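Local coordinates for protein phosphoserine aminotransferase (Bacillus circulans, PDB 2C0R) that catalyses the reversible, pyridoxal 5'-phosphate-dependent transamination that makes phosphoserine and phosphohydroxythreonine, serving the biosynthesis of serine and pyridoxine, at residues V98-W103 and A157-F162; A121-S126 and T130-Q135; Q135-Q140 and A161-G166; T153-Q158 and R329-L334. The protein carries 1 engineered substitution. All blocks are in the same frame, centred on the assembly; numbering follows the deposited sequence.

In the fold
Contact 1 opens first along the chain, at the end of strand 94-99 and the start of helix 102-114, and closes beyond strand 157-158. Contact 2 is nested inside that loop, folding the chain back just after strand 117-122. Contact 3 begins on Gln135, where contact 2 ends, and finishes on the stretch that also closes contact 1, sharing Ala161 and Phe162. Contact 4 starts at 153-158, within the loop of contact 3, and crosses it by running far ahead to 329-334. Contacts 1 to 3 thus gather the connections at the 117-122 side of the main sheet, while contact 4 ties the cofactor loop to the C-terminal part.

Contact 1 (V98-W103 and A157-F162). With PLP (pyridoxal-5'-phosphate), chain C.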
loop_
_atom_site.group_PDB
_atom_site.type_symbol
_atom_site.label_atom_id
_atom_site.label_comp_id
_atom_site.label_asym_id
_atom_site.label_seq_id
_atom_site.Cartn_x
_atom_site.Cartn_y
_atom_site.Cartn_z
ATOM N N VAL A 98 -10.365 -24.838 -2.466
ATOM C CA VAL A 98 -11.318 -25.126 -3.547
ATOM C C VAL A 98 -10.768 -24.510 -4.823
ATOM O O VAL A 98 -10.566 -23.281 -4.810
ATOM C CB VAL A 98 -12.678 -24.545 -3.186
ATOM C CG1 VAL A 98 -13.701 -24.854 -4.318
ATOM C CG2 VAL A 98 -13.171 -25.018 -1.826
ATOM N N MET A 99 -10.502 -25.295 -5.853
ATOM C CA MET A 99 -9.740 -24.881 -7.017
ATOM C C MET A 99 -10.703 -24.561 -8.165
ATOM O O MET A 99 -11.197 -25.427 -8.859
ATOM C CB MET A 99 -8.694 -25.907 -7.456
ATOM C CG MET A 99 -7.777 -26.328 -6.322
ATOM S SD MET A 99 -6.884 -24.919 -5.568
ATOM C CE MET A 99 -5.982 -24.354 -7.022
ATOM N N THR A 100 -10.955 -23.255 -8.317
ATOM C CA THR A 100 -11.996 -22.758 -9.223
ATOM C C THR A 100 -11.427 -21.959 -10.365
ATOM O O THR A 100 -12.205 -21.388 -11.150
ATOM C CB THR A 100 -13.024 -21.875 -8.444
ATOM O OG1 THR A 100 -12.264 -21.013 -7.567
ATOM C CG2 THR A 100 -13.904 -22.762 -7.582
ATOM N N GLY A 101 -10.112 -21.864 -10.494
ATOM C CA GLY A 101 -9.630 -21.048 -11.616
ATOM C C GLY A 101 -8.361 -20.315 -11.199
ATOM O O GLY A 101 -7.579 -20.682 -10.310
ATOM N N SER A 102 -8.129 -19.209 -11.868
ATOM C CA SER A 102 -6.840 -18.538 -11.810
ATOM C C SER A 102 -6.466 -18.012 -10.455
ATOM O O SER A 102 -5.290 -18.111 -10.029
ATOM C CB SER A 102 -6.881 -17.363 -12.804
ATOM O OG SER A 102 -6.906 -17.907 -14.125
ATOM N N TRP A 103 -7.439 -17.426 -9.754
ATOM C CA TRP A 103 -7.030 -16.859 -8.458
ATOM C C TRP A 103 -6.957 -17.919 -7.359
ATOM O O TRP A 103 -6.133 -17.797 -6.460
ATOM C CB TRP A 103 -7.976 -15.709 -8.132
ATOM C CG TRP A 103 -7.633 -14.514 -8.991
ATOM C CD1 TRP A 103 -8.403 -13.907 -9.928
ATOM C CD2 TRP A 103 -6.387 -13.801 -8.969
ATOM N NE1 TRP A 103 -7.721 -12.845 -10.491
ATOM C CE2 TRP A 103 -6.484 -12.767 -9.919
ATOM C CE3 TRP A 103 -5.199 -13.941 -8.234
ATOM C CZ2 TRP A 103 -5.435 -11.871 -10.154
ATOM C CZ3 TRP A 103 -4.151 -13.048 -8.465
ATOM C CH2 TRP A 103 -4.274 -12.032 -9.413
ATOM N N ALA A 157 -16.513 -16.733 -13.073
ATOM C CA ALA A 157 -17.350 -17.648 -12.331
ATOM C C ALA A 157 -17.502 -17.101 -10.907
ATOM O O ALA A 157 -16.604 -16.423 -10.373
ATOM C CB ALA A 157 -16.792 -19.063 -12.271
ATOM N N GLN A 158 -18.620 -17.407 -10.268
ATOM C CA GLN A 158 -18.895 -16.880 -8.939
ATOM C C GLN A 158 -19.764 -17.846 -8.137
ATOM O O GLN A 158 -20.790 -18.347 -8.658
ATOM C CB GLN A 158 -19.642 -15.541 -9.105
ATOM C CG GLN A 158 -19.887 -14.884 -7.733
ATOM C CD GLN A 158 -20.594 -13.549 -7.983
ATOM O OE1 GLN A 158 -21.368 -13.409 -8.975
ATOM N NE2 GLN A 158 -20.335 -12.558 -7.129
ATOM N N PHE A 159 -19.395 -18.108 -6.902
ATOM C CA PHE A 159 -20.273 -18.853 -6.010
ATOM C C PHE A 159 -21.458 -18.019 -5.568
ATOM O O PHE A 159 -21.307 -16.849 -5.234
ATOM C CB PHE A 159 -19.544 -19.291 -4.717
ATOM C CG PHE A 159 -18.552 -20.407 -4.921
ATOM C CD1 PHE A 159 -17.195 -20.205 -4.924
ATOM C CD2 PHE A 159 -19.018 -21.727 -5.137
ATOM C CE1 PHE A 159 -16.290 -21.243 -5.094
ATOM C CE2 PHE A 159 -18.109 -22.773 -5.304
ATOM C CZ PHE A 159 -16.735 -22.534 -5.300
ATOM N N LYS A 160 -22.609 -18.690 -5.561
ATOM C CA LYS A 160 -23.795 -18.018 -5.022
ATOM C C LYS A 160 -23.976 -18.286 -3.535
ATOM O O LYS A 160 -24.759 -17.623 -2.886
ATOM C CB LYS A 160 -25.078 -18.506 -5.686
ATOM C CG LYS A 160 -25.020 -18.332 -7.215
ATOM C CD LYS A 160 -26.384 -18.830 -7.739
ATOM C CE LYS A 160 -26.238 -19.351 -9.165
ATOM N NZ LYS A 160 -25.872 -18.240 -10.052
ATOM N N ALA A 161 -23.295 -19.288 -3.015
ATOM C CA ALA A 161 -23.448 -19.692 -1.630
ATOM C C ALA A 161 -22.163 -20.401 -1.213
ATOM O O ALA A 161 -21.419 -20.891 -2.062
ATOM C CB ALA A 161 -24.620 -20.648 -1.439
ATOM N N PHE A 162 -21.935 -20.442 0.078
ATOM C CA PHE A 162 -20.709 -20.937 0.688
ATOM C C PHE A 162 -21.029 -22.122 1.603
ATOM O O PHE A 162 -22.118 -22.223 2.179
ATOM C CB PHE A 162 -20.061 -19.812 1.487
ATOM C CG PHE A 162 -19.865 -18.572 0.612
ATOM C CD1 PHE A 162 -20.596 -17.428 0.880
ATOM C CD2 PHE A 162 -18.954 -18.600 -0.426
ATOM C CE1 PHE A 162 -20.417 -16.284 0.117
ATOM C CE2 PHE A 162 -18.829 -17.451 -1.207
ATOM C CZ PHE A 162 -19.565 -16.297 -0.971
HETATM N N1 PLP C . -7.761 -12.457 -5.903
HETATM C C2 PLP C . -8.712 -12.059 -6.794
HETATM C C2A PLP C . -10.029 -12.833 -6.790
HETATM C C3 PLP C . -8.488 -11.005 -7.630
HETATM O O3 PLP C . -9.451 -10.559 -8.480
HETATM C C4 PLP C . -7.300 -10.303 -7.504
HETATM C C4A PLP C . -7.042 -9.117 -8.435
HETATM C C5 PLP C . -6.321 -10.774 -6.654
HETATM C C6 PLP C . -6.569 -11.791 -5.789
HETATM C C5A PLP C . -4.936 -10.113 -6.624
HETATM O O4P PLP C . -5.011 -8.855 -5.961
HETATM P P PLP C . -3.730 -7.928 -5.763
HETATM O O1P PLP C . -4.193 -6.807 -4.875
HETATM O O2P PLP C . -3.378 -7.470 -7.162
HETATM O O3P PLP C . -2.676 -8.786 -5.160
#
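One aromatic carbon, CZ of Phe159, carries almost the whole contact: the CG2 methyl of Thr100 reaches it at 3.6 Å and the CG1 methyl of Val98 at 3.9 Å, with no hydrogen bond between the two segments. The setting is the fold type I architecture of the class-V aminotransferases, where strand 94-99 of the main sheet ends and the chain turns through Gly101, the N-cap residue, into helix 102-114. Val98 CG1 comes to the ring at its edge, near the ring plane. It gets there because it stands anti to the backbone N (chi1 -180°). Thr100 approaches obliquely, from a direction opposite to that of the Phe159 side chain, and its methyl CG2 also lies 3.8 Å from Phe159 CE1. The hydroxyl of Thr100 is taken by Glu152, whose carboxylate also accepts from the backbone N of Trp103, so one acid braces both the strand end and the first turn of the helix. Loop residues Leu131 and Pro132 pack on Thr100 as well. Two residues beyond Gly101, Trp103 spreads its indole over one face of the pyridine ring of PLP, nearly flat against it, with PLP C4 3.5 Å above the indole plane and displaced toward its rim. With an alanine here, the aromatic cover of the cofactor would be gone and the pyridine ring would probably tilt more easily between its hydrogen bonds. The nearest approach is between Trp103 CH2 and PLP C5A, 3.4 Å, at the carbon that carries the phosphate ester.

Contact 2 (A121-S126 and T130-Q135)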
loop_
_atom_site.group_PDB
_atom_site.type_symbol
_atom_site.label_atom_id
_atom_site.label_comp_id
_atom_site.label_asym_id
_atom_site.label_seq_id
_atom_site.Cartn_x
_atom_site.Cartn_y
_atom_site.Cartn_z
ATOM N N ALA A 121 -11.818 -29.568 -3.590
ATOM C CA ALA A 121 -12.717 -29.680 -4.735
ATOM C C ALA A 121 -12.067 -28.876 -5.868
ATOM O O ALA A 121 -11.273 -27.993 -5.593
ATOM C CB ALA A 121 -14.117 -29.173 -4.466
ATOM N N SER A 122 -12.442 -29.230 -7.096
ATOM C CA SER A 122 -11.819 -28.606 -8.247
ATOM C C SER A 122 -12.731 -28.600 -9.449
ATOM O O SER A 122 -13.397 -29.598 -9.676
ATOM C CB SER A 122 -10.514 -29.340 -8.636
ATOM O OG SER A 122 -9.928 -28.746 -9.807
ATOM N N SER A 123 -12.742 -27.535 -10.188
ATOM C CA SER A 123 -13.463 -27.477 -11.462
ATOM C C SER A 123 -12.498 -27.486 -12.637
ATOM O O SER A 123 -12.904 -27.192 -13.766
ATOM C CB SER A 123 -14.360 -26.252 -11.487
ATOM O OG SER A 123 -13.542 -25.099 -11.205
ATOM N N GLU A 124 -11.256 -27.898 -12.409
ATOM C CA GLU A 124 -10.278 -27.979 -13.478
ATOM C C GLU A 124 -10.708 -28.841 -14.655
ATOM O O GLU A 124 -10.464 -28.514 -15.828
ATOM C CB GLU A 124 -8.978 -28.546 -12.878
ATOM C CG GLU A 124 -7.775 -28.187 -13.743
ATOM C CD GLU A 124 -6.522 -28.913 -13.302
ATOM O OE1 GLU A 124 -6.508 -29.493 -12.190
ATOM O OE2 GLU A 124 -5.527 -28.908 -14.071
ATOM N N ALA A 125 -11.338 -29.983 -14.323
ATOM C CA ALA A 125 -11.729 -30.914 -15.382
ATOM C C ALA A 125 -12.711 -30.256 -16.350
ATOM O O ALA A 125 -12.813 -30.640 -17.531
ATOM C CB ALA A 125 -12.306 -32.173 -14.767
ATOM N N SER A 126 -13.423 -29.234 -15.857
ATOM C CA SER A 126 -14.348 -28.523 -16.735
ATOM C C SER A 126 -13.695 -27.274 -17.326
ATOM O O SER A 126 -14.455 -26.402 -17.779
ATOM C CB SER A 126 -15.602 -28.116 -15.981
ATOM O OG SER A 126 -15.329 -27.079 -15.033
ATOM N N THR A 130 -17.441 -24.996 -14.774
ATOM C CA THR A 130 -18.528 -25.454 -13.933
ATOM C C THR A 130 -18.066 -25.427 -12.478
ATOM O O THR A 130 -17.243 -26.270 -12.119
ATOM C CB THR A 130 -18.928 -26.901 -14.294
ATOM O OG1 THR A 130 -19.250 -26.909 -15.687
ATOM C CG2 THR A 130 -20.146 -27.367 -13.499
ATOM N N LEU A 131 -18.579 -24.503 -11.679
ATOM C CA LEU A 131 -18.084 -24.486 -10.301
ATOM C C LEU A 131 -18.405 -25.800 -9.608
ATOM O O LEU A 131 -19.403 -26.456 -9.903
ATOM C CB LEU A 131 -18.763 -23.365 -9.529
ATOM C CG LEU A 131 -18.267 -21.974 -9.902
ATOM C CD1 LEU A 131 -19.267 -20.912 -9.466
ATOM C CD2 LEU A 131 -16.884 -21.795 -9.306
ATOM N N PRO A 132 -17.586 -26.185 -8.668
ATOM C CA PRO A 132 -17.906 -27.350 -7.853
ATOM C C PRO A 132 -19.169 -27.038 -7.073
ATOM O O PRO A 132 -19.365 -25.962 -6.529
ATOM C CB PRO A 132 -16.750 -27.498 -6.895
ATOM C CG PRO A 132 -15.842 -26.352 -7.137
ATOM C CD PRO A 132 -16.319 -25.523 -8.290
ATOM N N LYS A 133 -20.049 -28.030 -7.028
ATOM C CA LYS A 133 -21.156 -27.938 -6.086
ATOM C C LYS A 133 -20.638 -28.001 -4.650
ATOM O O LYS A 133 -19.582 -28.614 -4.371
ATOM C CB LYS A 133 -22.117 -29.103 -6.313
ATOM C CG LYS A 133 -22.728 -29.135 -7.697
ATOM C CD LYS A 133 -23.598 -30.385 -7.907
ATOM C CE LYS A 133 -24.352 -30.371 -9.230
ATOM N NZ LYS A 133 -25.538 -31.275 -9.283
ATOM N N LEU A 134 -21.397 -27.423 -3.721
ATOM C CA LEU A 134 -20.897 -27.397 -2.332
ATOM C C LEU A 134 -20.692 -28.801 -1.783
ATOM O O LEU A 134 -19.780 -29.032 -0.960
ATOM C CB LEU A 134 -21.840 -26.541 -1.478
ATOM C CG LEU A 134 -21.858 -25.040 -1.760
ATOM C CD1 LEU A 134 -22.512 -24.273 -0.619
ATOM C CD2 LEU A 134 -20.458 -24.477 -2.011
ATOM N N GLN A 135 -21.490 -29.764 -2.248
ATOM C CA GLN A 135 -21.480 -31.174 -1.841
ATOM C C GLN A 135 -20.174 -31.860 -2.218
ATOM O O GLN A 135 -19.775 -32.862 -1.630
ATOM C CB GLN A 135 -22.646 -31.907 -2.492
#
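No aromatic ring takes part; the flat groups that do are backbone carbonyls. Thr130 O sits close against Ser123 CB, at 3.0 Å, a tight approach without a hydrogen bond. Ser123 O is gripped by two donors of the same residue, the backbone N and the hydroxyl of Ser126; the hydroxyl OG of Ser126 lies 2.7 Å from Ser123 O, in the carbonyl plane and on a lone pair, with a C=O...donor angle of 136°. Having donated there, Ser126 OG accepts in turn from the backbone N of Thr130 at 3.0 Å, a fairly straight bond (157° at the hydrogen). Its torsion, with OG between the backbone N and the carbonyl carbon (chi1 70°), lets one hydroxyl link the turn to the returning chain. Pro132 brings a puckered ring that meets 121-126 at two of its atoms: Pro132 CB rests 4.0 Å from Ala121 CB, and Pro132 CD lies 3.8 Å from Ser123 CB. The side-chain hydroxyl of Thr130 is bonded to Asp291. Ser122, whose CB points away from 130-135, accepts at OG from the backbone N of Glu124 at 3.0 Å. Behind the contact, Pro132 packs on Val98, while Ala121 and Ser123 are joined through their backbones to Met99 of the neighbouring strand. The chain therefore leaves strand 117-122, the outermost on this side of the main sheet within the subunit, through an ST turn at Ser122 and a short 3-10 turn, and doubles back to lay Pro132 against the strand it has just left.

Contact 3 (Q135-Q140 and A161-G166); sequences QEIQLQ and AFPDTG
The loop between the parallel strands 117-122 and 143-149 of the main sheet meets the loop that leads from the small hairpin strand 157-158 back to main-sheet strand 170-173, through Ile137 on Pro163 and Leu139 on Thr165. The end of the isoleucine does the touching: Ile137 CD1 lies 4.1 Å from Pro163 CG and, equally, 4.1 Å from Pro163 CB, and the two side chains cross at about a right angle. An extended chain (chi2 172°) carries CD1 out to the proline ring. Farther along, Leu139 CD1 comes 4.3 Å from Thr165 CB, a looser touch. The first loop has to pass over strand 94-99, which lies between 117-122 and 143-149 in the sheet of this fold type I transaminase; accordingly Ile137 packs on Val98, and Leu139 on Asn96. Strand 143-149 provides a common floor, since Leu146 is touched by Ile137, Leu139 and Thr165, while Leu148 lies against Pro163. No hydrogen bond joins 135-140 to 161-166. Thr165 turns its hydroxyl to the backbone O of Val168 in its own loop, and Asp164 OD1 bonds to Gln187.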
loop_
_atom_site.group_PDB
_atom_site.type_symbol
_atom_site.label_atom_id
_atom_site.label_comp_id
_atom_site.label_asym_id
_atom_site.label_seq_id
_atom_site.Cartn_x
_atom_site.Cartn_y
_atom_site.Cartn_z
ATOM N N GLN A 135 -21.490 -29.764 -2.248
ATOM C CA GLN A 135 -21.480 -31.174 -1.841
ATOM C C GLN A 135 -20.174 -31.860 -2.218
ATOM O O GLN A 135 -19.775 -32.862 -1.630
ATOM C CB GLN A 135 -22.646 -31.907 -2.492
ATOM N N GLU A 136 -19.510 -31.285 -3.234
ATOM C CA GLU A 136 -18.262 -31.874 -3.692
ATOM C C GLU A 136 -17.089 -31.400 -2.835
ATOM O O GLU A 136 -16.016 -31.986 -3.029
ATOM C CB GLU A 136 -17.901 -31.549 -5.140
ATOM C CG GLU A 136 -18.936 -31.798 -6.203
ATOM C CD GLU A 136 -18.561 -31.067 -7.471
ATOM O OE1 GLU A 136 -17.362 -30.983 -7.809
ATOM O OE2 GLU A 136 -19.480 -30.550 -8.114
ATOM N N ILE A 137 -17.243 -30.406 -1.973
ATOM C CA ILE A 137 -16.098 -29.962 -1.157
ATOM C C ILE A 137 -15.821 -30.899 -0.001
ATOM O O ILE A 137 -16.643 -31.134 0.859
ATOM C CB ILE A 137 -16.318 -28.544 -0.607
ATOM C CG1 ILE A 137 -16.571 -27.580 -1.739
ATOM C CG2 ILE A 137 -15.133 -28.174 0.281
ATOM C CD1 ILE A 137 -16.986 -26.174 -1.391
ATOM N N GLN A 138 -14.632 -31.494 -0.000
ATOM C CA GLN A 138 -14.380 -32.467 1.084
ATOM C C GLN A 138 -13.042 -32.156 1.719
ATOM O O GLN A 138 -12.053 -32.196 1.002
ATOM C CB GLN A 138 -14.434 -33.879 0.515
ATOM N N LEU A 139 -12.986 -31.888 3.013
ATOM C CA LEU A 139 -11.790 -31.482 3.718
ATOM C C LEU A 139 -10.950 -32.648 4.156
ATOM O O LEU A 139 -11.391 -33.679 4.643
ATOM C CB LEU A 139 -12.267 -30.629 4.910
ATOM C CG LEU A 139 -12.943 -29.317 4.480
ATOM C CD1 LEU A 139 -13.378 -28.499 5.682
ATOM C CD2 LEU A 139 -11.955 -28.556 3.610
ATOM N N GLN A 140 -9.611 -32.494 4.040
ATOM C CA GLN A 140 -8.832 -33.546 4.713
ATOM C C GLN A 140 -8.969 -33.420 6.210
ATOM O O GLN A 140 -9.158 -32.303 6.724
ATOM C CB GLN A 140 -7.369 -33.357 4.295
ATOM C CG GLN A 140 -6.508 -34.346 5.083
ATOM C CD GLN A 140 -5.529 -35.021 4.127
ATOM O OE1 GLN A 140 -5.994 -35.883 3.375
ATOM N NE2 GLN A 140 -4.264 -34.623 4.193
ATOM N N ALA A 161 -23.295 -19.288 -3.015
ATOM C CA ALA A 161 -23.448 -19.692 -1.630
ATOM C C ALA A 161 -22.163 -20.401 -1.213
ATOM O O ALA A 161 -21.419 -20.891 -2.062
ATOM C CB ALA A 161 -24.620 -20.648 -1.439
ATOM N N PHE A 162 -21.935 -20.442 0.078
ATOM C CA PHE A 162 -20.709 -20.937 0.688
ATOM C C PHE A 162 -21.029 -22.122 1.603
ATOM O O PHE A 162 -22.118 -22.223 2.179
ATOM C CB PHE A 162 -20.061 -19.812 1.487
ATOM C CG PHE A 162 -19.865 -18.572 0.612
ATOM C CD1 PHE A 162 -20.596 -17.428 0.880
ATOM C CD2 PHE A 162 -18.954 -18.600 -0.426
ATOM C CE1 PHE A 162 -20.417 -16.284 0.117
ATOM C CE2 PHE A 162 -18.829 -17.451 -1.207
ATOM C CZ PHE A 162 -19.565 -16.297 -0.971
ATOM N N PRO A 163 -20.033 -22.989 1.705
ATOM C CA PRO A 163 -20.212 -24.240 2.459
ATOM C C PRO A 163 -20.110 -23.973 3.951
ATOM O O PRO A 163 -19.523 -22.996 4.420
ATOM C CB PRO A 163 -19.003 -25.061 2.019
ATOM C CG PRO A 163 -17.947 -23.991 1.884
ATOM C CD PRO A 163 -18.664 -22.857 1.147
ATOM N N ASP A 164 -20.695 -24.888 4.706
ATOM C CA ASP A 164 -20.567 -24.830 6.161
ATOM C C ASP A 164 -19.446 -25.793 6.527
ATOM O O ASP A 164 -19.553 -26.979 6.223
ATOM C CB ASP A 164 -21.886 -25.146 6.845
ATOM C CG ASP A 164 -23.011 -24.156 6.616
ATOM O OD1 ASP A 164 -22.790 -22.912 6.658
ATOM O OD2 ASP A 164 -24.177 -24.594 6.400
ATOM N N THR A 165 -18.398 -25.297 7.132
ATOM C CA THR A 165 -17.196 -26.114 7.333
ATOM C C THR A 165 -17.045 -26.543 8.770
ATOM O O THR A 165 -16.001 -27.081 9.124
ATOM C CB THR A 165 -15.970 -25.314 6.851
ATOM O OG1 THR A 165 -15.922 -24.044 7.511
ATOM C CG2 THR A 165 -16.137 -25.013 5.354
ATOM N N GLY A 166 -18.062 -26.312 9.574
ATOM C CA GLY A 166 -18.019 -26.755 10.982
ATOM C C GLY A 166 -16.868 -26.073 11.704
ATOM O O GLY A 166 -16.689 -24.856 11.626
#

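Contact 4 (T153-Q158 and R329-L334); sequences TIEGAQ and RSVGGL. With PLP (pyridoxal-5'-phosphate), chain C.
Ile154 CG2 sits against both methyls of Val331, 3.6 Å from Val331 CG1 and 3.7 Å from Val331 CG2, and this apolar pair makes most of the contact. The branch that does the touching, CG2, stands anti to the backbone N of Ile154, beside the carbonyl carbon. Glu155 adds its carboxylate from across, Glu155 OE2 lying 3.8 Å from Val331 CG1, and the two side chains cross at about a right angle. The CB of the acid points away from 329-334, but a bend at chi2 (80°) brings its end back to the valine, where OE2 is hydrogen-bonded to Ser102 OG at the start of helix 102-114. Ser330 OG stays at the margin, 4.2 Å from Ile154 CG2, and is held by His328. Were the valine at Val331 an alanine, both methyls would be lost and Ile154 CG2 would probably be left without its partner, opening a gap between the two segments. Farther out the backbones are fixed: Thr153 O accepts from Arg335, Glu155 O from Thr301, and Val331 O from Arg303. Gly156 and Ala157 together face Glu152 in a G1 beta bulge, which steers the chain from the loop into strand 157-158. Just before Ile154, Thr153 OG1 makes a short hydrogen bond to PLP O3, 2.5 Å, in which either oxygen could be the donor. The arrangement belongs to the cofactor pocket of a fold type I aminotransferase, where the loop binding the pyridine hydroxyl of PLP leans on the C-terminal part of the same subunit.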
loop_
_atom_site.group_PDB
_atom_site.type_symbol
_atom_site.label_atom_id
_atom_site.label_comp_id
_atom_site.label_asym_id
_atom_site.label_seq_id
_atom_site.Cartn_x
_atom_site.Cartn_y
_atom_site.Cartn_z
ATOM N N THR A 153 -12.292 -13.819 -10.881
ATOM C CA THR A 153 -12.273 -12.606 -11.689
ATOM C C THR A 153 -11.854 -12.830 -13.131
ATOM O O THR A 153 -12.339 -12.092 -13.999
ATOM C CB THR A 153 -11.209 -11.649 -11.065
ATOM O OG1 THR A 153 -11.303 -11.840 -9.641
ATOM C CG2 THR A 153 -11.543 -10.229 -11.461
ATOM N N ILE A 154 -10.946 -13.792 -13.363
ATOM C CA ILE A 154 -10.439 -13.988 -14.734
ATOM C C ILE A 154 -11.349 -14.896 -15.541
ATOM O O ILE A 154 -11.559 -14.671 -16.739
ATOM C CB ILE A 154 -8.987 -14.524 -14.673
ATOM C CG1 ILE A 154 -8.048 -13.384 -14.283
ATOM C CG2 ILE A 154 -8.592 -15.210 -15.971
ATOM C CD1 ILE A 154 -6.645 -13.788 -13.892
ATOM N N GLU A 155 -11.862 -15.942 -14.892
ATOM C CA GLU A 155 -12.729 -16.880 -15.595
ATOM C C GLU A 155 -14.175 -16.398 -15.690
ATOM O O GLU A 155 -14.893 -16.797 -16.619
ATOM C CB GLU A 155 -12.659 -18.244 -14.903
ATOM C CG GLU A 155 -11.445 -19.071 -15.355
ATOM C CD GLU A 155 -10.138 -18.694 -14.706
ATOM O OE1 GLU A 155 -10.213 -18.342 -13.518
ATOM O OE2 GLU A 155 -9.003 -18.683 -15.236
ATOM N N GLY A 156 -14.615 -15.545 -14.767
ATOM C CA GLY A 156 -15.980 -15.051 -14.802
ATOM C C GLY A 156 -16.962 -15.980 -14.079
ATOM O O GLY A 156 -18.147 -15.978 -14.403
ATOM N N ALA A 157 -16.513 -16.733 -13.073
ATOM C CA ALA A 157 -17.350 -17.648 -12.331
ATOM C C ALA A 157 -17.502 -17.101 -10.907
ATOM O O ALA A 157 -16.604 -16.423 -10.373
ATOM C CB ALA A 157 -16.792 -19.063 -12.271
ATOM N N GLN A 158 -18.620 -17.407 -10.268
ATOM C CA GLN A 158 -18.895 -16.880 -8.939
ATOM C C GLN A 158 -19.764 -17.846 -8.137
ATOM O O GLN A 158 -20.790 -18.347 -8.658
ATOM C CB GLN A 158 -19.642 -15.541 -9.105
ATOM C CG GLN A 158 -19.887 -14.884 -7.733
ATOM C CD GLN A 158 -20.594 -13.549 -7.983
ATOM O OE1 GLN A 158 -21.368 -13.409 -8.975
ATOM N NE2 GLN A 158 -20.335 -12.558 -7.129
ATOM N N ARG A 329 -4.871 -11.891 -20.374
ATOM C CA ARG A 329 -4.164 -12.590 -21.452
ATOM C C ARG A 329 -4.068 -14.099 -21.300
ATOM O O ARG A 329 -3.885 -14.781 -22.312
ATOM C CB ARG A 329 -2.746 -12.014 -21.586
ATOM C CG ARG A 329 -2.126 -11.633 -20.251
ATOM C CD ARG A 329 -1.964 -10.134 -20.090
ATOM N NE ARG A 329 -0.623 -9.751 -19.611
ATOM C CZ ARG A 329 -0.208 -8.488 -19.652
ATOM N NH1 ARG A 329 0.985 -8.116 -19.228
ATOM N NH2 ARG A 329 -1.022 -7.550 -20.136
ATOM N N SER A 330 -4.175 -14.674 -20.109
ATOM C CA SER A 330 -4.072 -16.117 -19.986
ATOM C C SER A 330 -5.294 -16.853 -20.503
ATOM O O SER A 330 -5.232 -18.081 -20.613
ATOM C CB SER A 330 -3.910 -16.546 -18.514
ATOM O OG SER A 330 -4.830 -15.841 -17.702
ATOM N N VAL A 331 -6.372 -16.106 -20.758
ATOM C CA VAL A 331 -7.594 -16.821 -21.107
ATOM C C VAL A 331 -8.212 -16.330 -22.400
ATOM O O VAL A 331 -9.025 -17.058 -22.973
ATOM C CB VAL A 331 -8.631 -16.722 -19.970
ATOM C CG1 VAL A 331 -8.070 -17.449 -18.757
ATOM C CG2 VAL A 331 -8.944 -15.285 -19.656
ATOM N N GLY A 332 -7.824 -15.145 -22.830
ATOM C CA GLY A 332 -8.372 -14.529 -24.032
ATOM C C GLY A 332 -9.831 -14.156 -23.878
ATOM O O GLY A 332 -10.320 -13.968 -22.769
ATOM N N GLY A 333 -10.542 -14.052 -24.996
ATOM C CA GLY A 333 -11.924 -13.633 -24.938
ATOM C C GLY A 333 -11.993 -12.172 -24.505
ATOM O O GLY A 333 -11.044 -11.389 -24.608
ATOM N N LEU A 334 -13.178 -11.836 -24.019
ATOM C CA LEU A 334 -13.585 -10.549 -23.528
ATOM C C LEU A 334 -14.083 -10.715 -22.098
ATOM O O LEU A 334 -14.488 -11.805 -21.662
ATOM C CB LEU A 334 -14.736 -9.943 -24.342
ATOM C CG LEU A 334 -14.474 -9.627 -25.814
ATOM C CD1 LEU A 334 -13.257 -8.725 -26.058
ATOM C CD2 LEU A 334 -14.300 -10.898 -26.635
HETATM N N1 PLP C . -7.761 -12.457 -5.903
HETATM C C2 PLP C . -8.712 -12.059 -6.794
HETATM C C2A PLP C . -10.029 -12.833 -6.790
HETATM C C3 PLP C . -8.488 -11.005 -7.630
HETATM O O3 PLP C . -9.451 -10.559 -8.480
HETATM C C4 PLP C . -7.300 -10.303 -7.504
HETATM C C4A PLP C . -7.042 -9.117 -8.435
HETATM C C5 PLP C . -6.321 -10.774 -6.654
HETATM C C6 PLP C . -6.569 -11.791 -5.789
HETATM C C5A PLP C . -4.936 -10.113 -6.624
HETATM O O4P PLP C . -5.011 -8.855 -5.961
HETATM P P PLP C . -3.730 -7.928 -5.763
HETATM O O1P PLP C . -4.193 -6.807 -4.875
HETATM O O2P PLP C . -3.378 -7.470 -7.162
HETATM O O3P PLP C . -2.676 -8.786 -5.160
#